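PDB 6W0V: bacteriocin immunity protein from Pseudomonas aeruginosa, which binds the nuclease domain of pyocin S8 as its cognate immunity protein and so probably protects the producing cell from the toxin's DNase activity. Local coordinates for the interface of chains B and A. Residues are numbered along the deposited sequence; one frame, centred on the assembly and turned at random. Chains: chain A, Bacteriocin immunity protein; chain B, Pyocin S8.

Contact 1: the interface of chains B and A. Residues chain B 73, 76, 78; chain A 22, 24, 26-27, 30.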
loop_
_atom_site.group_PDB
_atom_site.type_symbol
_atom_site.label_atom_id
_atom_site.label_comp_id
_atom_site.label_asym_id
_atom_site.label_seq_id
_atom_site.Cartn_x
_atom_site.Cartn_y
_atom_site.Cartn_z
ATOM N N GLY B 73 2.523 -0.576 7.153
ATOM C CA GLY B 73 1.207 -1.143 6.819
ATOM C C GLY B 73 1.354 -2.602 6.482
ATOM O O GLY B 73 0.536 -3.402 6.948
ATOM N N ASP B 76 1.438 -4.970 9.160
ATOM C CA ASP B 76 0.063 -5.140 9.690
ATOM C C ASP B 76 -0.770 -5.937 8.696
ATOM O O ASP B 76 -1.964 -6.114 8.962
ATOM C CB ASP B 76 -0.628 -3.798 9.917
ATOM C CG ASP B 76 -0.044 -2.986 11.045
ATOM O OD1 ASP B 76 0.621 -3.585 11.909
ATOM O OD2 ASP B 76 -0.256 -1.759 11.029
ATOM N N LEU B 78 -1.376 -4.930 5.638
ATOM C CA LEU B 78 -2.119 -3.975 4.796
ATOM C C LEU B 78 -1.405 -3.810 3.467
ATOM O O LEU B 78 -0.171 -3.702 3.438
ATOM C CB LEU B 78 -2.210 -2.630 5.503
ATOM C CG LEU B 78 -2.744 -2.703 6.921
ATOM C CD1 LEU B 78 -2.730 -1.323 7.546
ATOM C CD2 LEU B 78 -4.141 -3.294 6.950
ATOM N N ARG A 22 1.383 3.536 14.121
ATOM C CA ARG A 22 0.164 2.839 14.610
ATOM C C ARG A 22 -0.024 1.575 13.773
ATOM O O ARG A 22 0.275 1.603 12.568
ATOM C CB ARG A 22 -1.077 3.736 14.545
ATOM C CG ARG A 22 -2.409 2.999 14.482
ATOM C CD ARG A 22 -3.578 3.970 14.494
ATOM N NE ARG A 22 -4.868 3.312 14.672
ATOM C CZ ARG A 22 -6.060 3.900 14.542
ATOM N NH1 ARG A 22 -6.164 5.176 14.204
ATOM N NH2 ARG A 22 -7.158 3.193 14.745
ATOM N N PHE A 24 -2.854 -0.533 12.155
ATOM C CA PHE A 24 -4.264 -0.443 11.733
ATOM C C PHE A 24 -4.820 -1.851 11.640
ATOM O O PHE A 24 -4.122 -2.735 11.127
ATOM C CB PHE A 24 -4.364 0.320 10.425
ATOM C CG PHE A 24 -4.040 1.769 10.621
ATOM C CD1 PHE A 24 -5.018 2.630 11.076
ATOM C CD2 PHE A 24 -2.757 2.241 10.417
ATOM C CE1 PHE A 24 -4.735 3.968 11.264
ATOM C CE2 PHE A 24 -2.476 3.580 10.613
ATOM C CZ PHE A 24 -3.463 4.433 11.046
ATOM N N SER A 26 -7.293 -2.751 9.869
ATOM C CA SER A 26 -7.816 -3.026 8.514
ATOM C C SER A 26 -7.299 -1.976 7.557
ATOM O O SER A 26 -6.890 -0.884 8.000
ATOM C CB SER A 26 -9.315 -3.043 8.503
ATOM O OG SER A 26 -9.802 -1.730 8.752
ATOM N N GLU A 27 -7.368 -2.270 6.277
ATOM C CA GLU A 27 -7.028 -1.272 5.248
ATOM C C GLU A 27 -8.007 -0.119 5.353
ATOM O O GLU A 27 -7.584 1.007 5.207
ATOM C CB GLU A 27 -7.043 -1.927 3.883
ATOM C CG GLU A 27 -5.883 -2.864 3.739
ATOM C CD GLU A 27 -5.776 -3.441 2.357
ATOM O OE1 GLU A 27 -4.833 -4.206 2.139
ATOM O OE2 GLU A 27 -6.645 -3.120 1.524
ATOM N N ARG A 30 -6.977 2.301 8.104
ATOM C CA ARG A 30 -5.790 3.084 7.713
ATOM C C ARG A 30 -6.206 4.097 6.662
ATOM O O ARG A 30 -5.742 5.234 6.715
ATOM C CB ARG A 30 -4.678 2.211 7.163
ATOM C CG ARG A 30 -3.479 3.042 6.748
ATOM C CD ARG A 30 -2.358 2.237 6.180
ATOM N NE ARG A 30 -2.814 1.503 5.025
ATOM C CZ ARG A 30 -2.045 0.770 4.257
ATOM N NH1 ARG A 30 -2.590 0.115 3.247
ATOM N NH2 ARG A 30 -0.750 0.684 4.494
HETATM O O HOH W 1 1.024 -1.123 3.443
HETATM O O HOH W 2 -4.369 -5.252 9.808
#
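B:Leu78 pushes its isobutyl side chain from a loop of the pyocin nuclease domain against the start of the immunity protein's helix 27-41. CD1 lies against the CB methylene of A:Phe24, 3.7 Å away, the two side chains running at about a right angle. CD2 turns to the helix N-terminus and touches the backbone N of A:Glu27 at 3.5 Å. From the opposite direction comes A:Arg30, whose flat guanidinium takes B:Leu78 CB over one face, displaced toward the rim, CB to CZ 3.6 Å. The same group reaches the last turn of pyocin helix 68-75, where NH2 meets CA of B:Gly73 at 3.5 Å. A direct polar link lies at the other end of the patch: A:Phe24 N donates to the carboxylate OD2 of B:Asp76 over 3.1 Å, bent to 139° at the hydrogen and arriving from well above the carboxylate plane. Water 2 extends the seam by joining the carbonyl oxygens of B:Asp76 and A:Phe24. This part of the toxin-immunity interface probably helps hold the inhibitor beside the HNH active site rather than in it, as in related colicin DNases. Behind this shell, the A:Phe24 ring points back into its own chain, with CA of A:Arg30 on one face and CD of the poorly ordered A:Arg22 on the other, which leaves its CB and backbone to meet the toxin. The A:Arg30 chain leaves its helix extended, then bends at CG-CD (chi3 59°) to lay the guanidinium flat against B:Leu78 CB. In the guanidinium plane, water 1 bridges to B:Leu78 O, its oxygen 2.7 Å from A:Arg30 NH2.

Contact 2: the interface of chains B and A. Residues chain B 82-84, 87; chain A 45, 47-48, 52.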
loop_
_atom_site.group_PDB
_atom_site.type_symbol
_atom_site.label_atom_id
_atom_site.label_comp_id
_atom_site.label_asym_id
_atom_site.label_seq_id
_atom_site.Cartn_x
_atom_site.Cartn_y
_atom_site.Cartn_z
ATOM N N THR B 82 0.150 2.144 -3.960
ATOM C CA THR B 82 0.956 2.354 -5.169
ATOM C C THR B 82 1.258 3.831 -5.234
ATOM O O THR B 82 0.583 4.640 -4.592
ATOM C CB THR B 82 0.229 1.925 -6.441
ATOM O OG1 THR B 82 -0.818 2.842 -6.722
ATOM C CG2 THR B 82 -0.364 0.547 -6.314
ATOM N N PRO B 83 2.235 4.219 -6.064
ATOM C CA PRO B 83 2.375 5.622 -6.406
ATOM C C PRO B 83 1.021 6.088 -6.936
ATOM O O PRO B 83 0.280 5.324 -7.539
ATOM C CB PRO B 83 3.467 5.651 -7.472
ATOM C CG PRO B 83 4.250 4.390 -7.201
ATOM C CD PRO B 83 3.229 3.371 -6.734
ATOM N N LYS B 84 0.726 7.351 -6.699
ATOM C CA LYS B 84 -0.547 7.960 -7.119
ATOM C C LYS B 84 -0.789 7.691 -8.604
ATOM O O LYS B 84 -1.934 7.412 -8.959
ATOM C CB LYS B 84 -0.496 9.457 -6.847
ATOM C CG LYS B 84 -1.733 10.185 -7.319
ATOM C CD LYS B 84 -1.746 11.614 -6.934
ATOM C CE LYS B 84 -2.916 12.322 -7.562
ATOM N NZ LYS B 84 -3.228 13.551 -6.809
ATOM N N GLN B 87 -2.582 4.575 -9.240
ATOM C CA GLN B 87 -3.894 4.401 -8.581
ATOM C C GLN B 87 -4.990 4.603 -9.620
ATOM O O GLN B 87 -4.773 5.329 -10.604
ATOM C CB GLN B 87 -4.025 5.366 -7.416
ATOM C CG GLN B 87 -2.844 5.234 -6.473
ATOM C CD GLN B 87 -2.891 6.154 -5.284
ATOM O OE1 GLN B 87 -2.056 6.046 -4.388
ATOM N NE2 GLN B 87 -3.874 7.035 -5.266
ATOM N N ASP A 45 0.627 15.424 -5.270
ATOM C CA ASP A 45 1.257 14.082 -5.257
ATOM C C ASP A 45 0.416 13.157 -4.386
ATOM O O ASP A 45 0.717 11.957 -4.349
ATOM C CB ASP A 45 2.717 14.165 -4.828
ATOM C CG ASP A 45 3.563 14.883 -5.858
ATOM O OD1 ASP A 45 3.120 14.966 -7.030
ATOM O OD2 ASP A 45 4.651 15.336 -5.493
ATOM N N THR A 47 -1.143 10.643 -2.106
ATOM C CA THR A 47 -0.614 9.689 -1.117
ATOM C C THR A 47 0.896 9.562 -1.262
ATOM O O THR A 47 1.520 9.088 -0.315
ATOM C CB THR A 47 -1.293 8.331 -1.277
ATOM O OG1 THR A 47 -1.161 7.938 -2.643
ATOM C CG2 THR A 47 -2.752 8.374 -0.883
ATOM N N ASP A 48 1.464 9.961 -2.399
ATOM C CA ASP A 48 2.921 9.818 -2.617
ATOM C C ASP A 48 3.656 10.595 -1.538
ATOM O O ASP A 48 4.736 10.187 -1.158
ATOM C CB ASP A 48 3.360 10.355 -3.970
ATOM C CG ASP A 48 2.941 9.466 -5.113
ATOM O OD1 ASP A 48 2.245 8.463 -4.844
ATOM O OD2 ASP A 48 3.305 9.784 -6.239
ATOM N N TYR A 52 5.551 7.600 -0.808
ATOM C CA TYR A 52 6.650 7.633 -1.795
ATOM C C TYR A 52 7.460 8.892 -1.588
ATOM O O TYR A 52 7.616 9.683 -2.508
ATOM C CB TYR A 52 6.088 7.482 -3.202
ATOM C CG TYR A 52 5.543 6.099 -3.372
ATOM C CD1 TYR A 52 6.387 5.074 -3.746
ATOM C CD2 TYR A 52 4.243 5.803 -3.018
ATOM C CE1 TYR A 52 5.931 3.778 -3.845
ATOM C CE2 TYR A 52 3.769 4.510 -3.109
ATOM C CZ TYR A 52 4.619 3.504 -3.519
ATOM O OH TYR A 52 4.162 2.233 -3.624
HETATM O O HOH W 3 1.121 6.873 -3.095
HETATM O O HOH W 4 -3.209 9.863 -3.951
#
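B:Pro83 lies over one face of the A:Tyr52 phenol ring, its CG 3.9 Å from the ring centroid in a CH-pi contact displaced toward the rim. The pyrrolidine crosses the ring obliquely, and CD continues to the phenol end, 3.5 Å from CZ and near OH. A:Tyr52 CE2 packs against the peptide joining B:Thr82 to B:Pro83, 3.3 Å from the proline N. This close-fitting part of the toxin-immunity interface continues at A:Asp48, the first residue of the immunity protein's helix 48-51. Its carboxylate OD1 accepts the backbone N-H of B:Lys84 over 2.6 Å, on the syn side and 19° out of the carboxylate plane. That bond, fairly straight at 155°, caps the N-terminal end of pyocin 3-10 helix 84-86, whose first amides would favour a negative partner. On the pyocin side, B:Thr82 OG1 donates to B:Pro83 O and probably helps hold the turn that presents the proline. Equally close is the bond from A:Thr47 OG1 to the amide oxygen OE1 of B:Gln87, 2.7 Å long, the two side chains coming from opposite directions, the hydroxyl tilted slightly from the amide's carbonyl plane. The threonine hydroxyl sits between its own backbone N and carbonyl carbon (chi1 53°), where it also contacts two waters. Water 3 belongs to the tight part, tying B:Thr82 O, A:Asp48 OD1 and A:Thr47 OG1 together. As in the related colicin DNases, such contacts probably help seat the inhibitor next to the HNH active site, not in it. The looser side begins at water 4, which lies between the A:Thr47 hydroxyl, A:Thr47 N and B:Gln87 NE2, the last a long approach. B:Lys84 runs out extended along this side, its aliphatic CD passing A:Asp45 O at 3.6 Å.

The C-alpha centres of contact 1 and contact 2 lie about 17 Å apart on one toxin-immunity interface, and the two share no residue. On the pyocin side, the chain runs from the end of helix 68-75 in contact 1 through a loop to 3-10 helix 84-86 in contact 2, so one continuous stretch supplies both. The immunity protein answers with the loop and first turn of helix 27-41, and with short helix 48-51 and the residues flanking it. Two spaced contacts from one pyocin segment probably help set the relative orientation of the proteins.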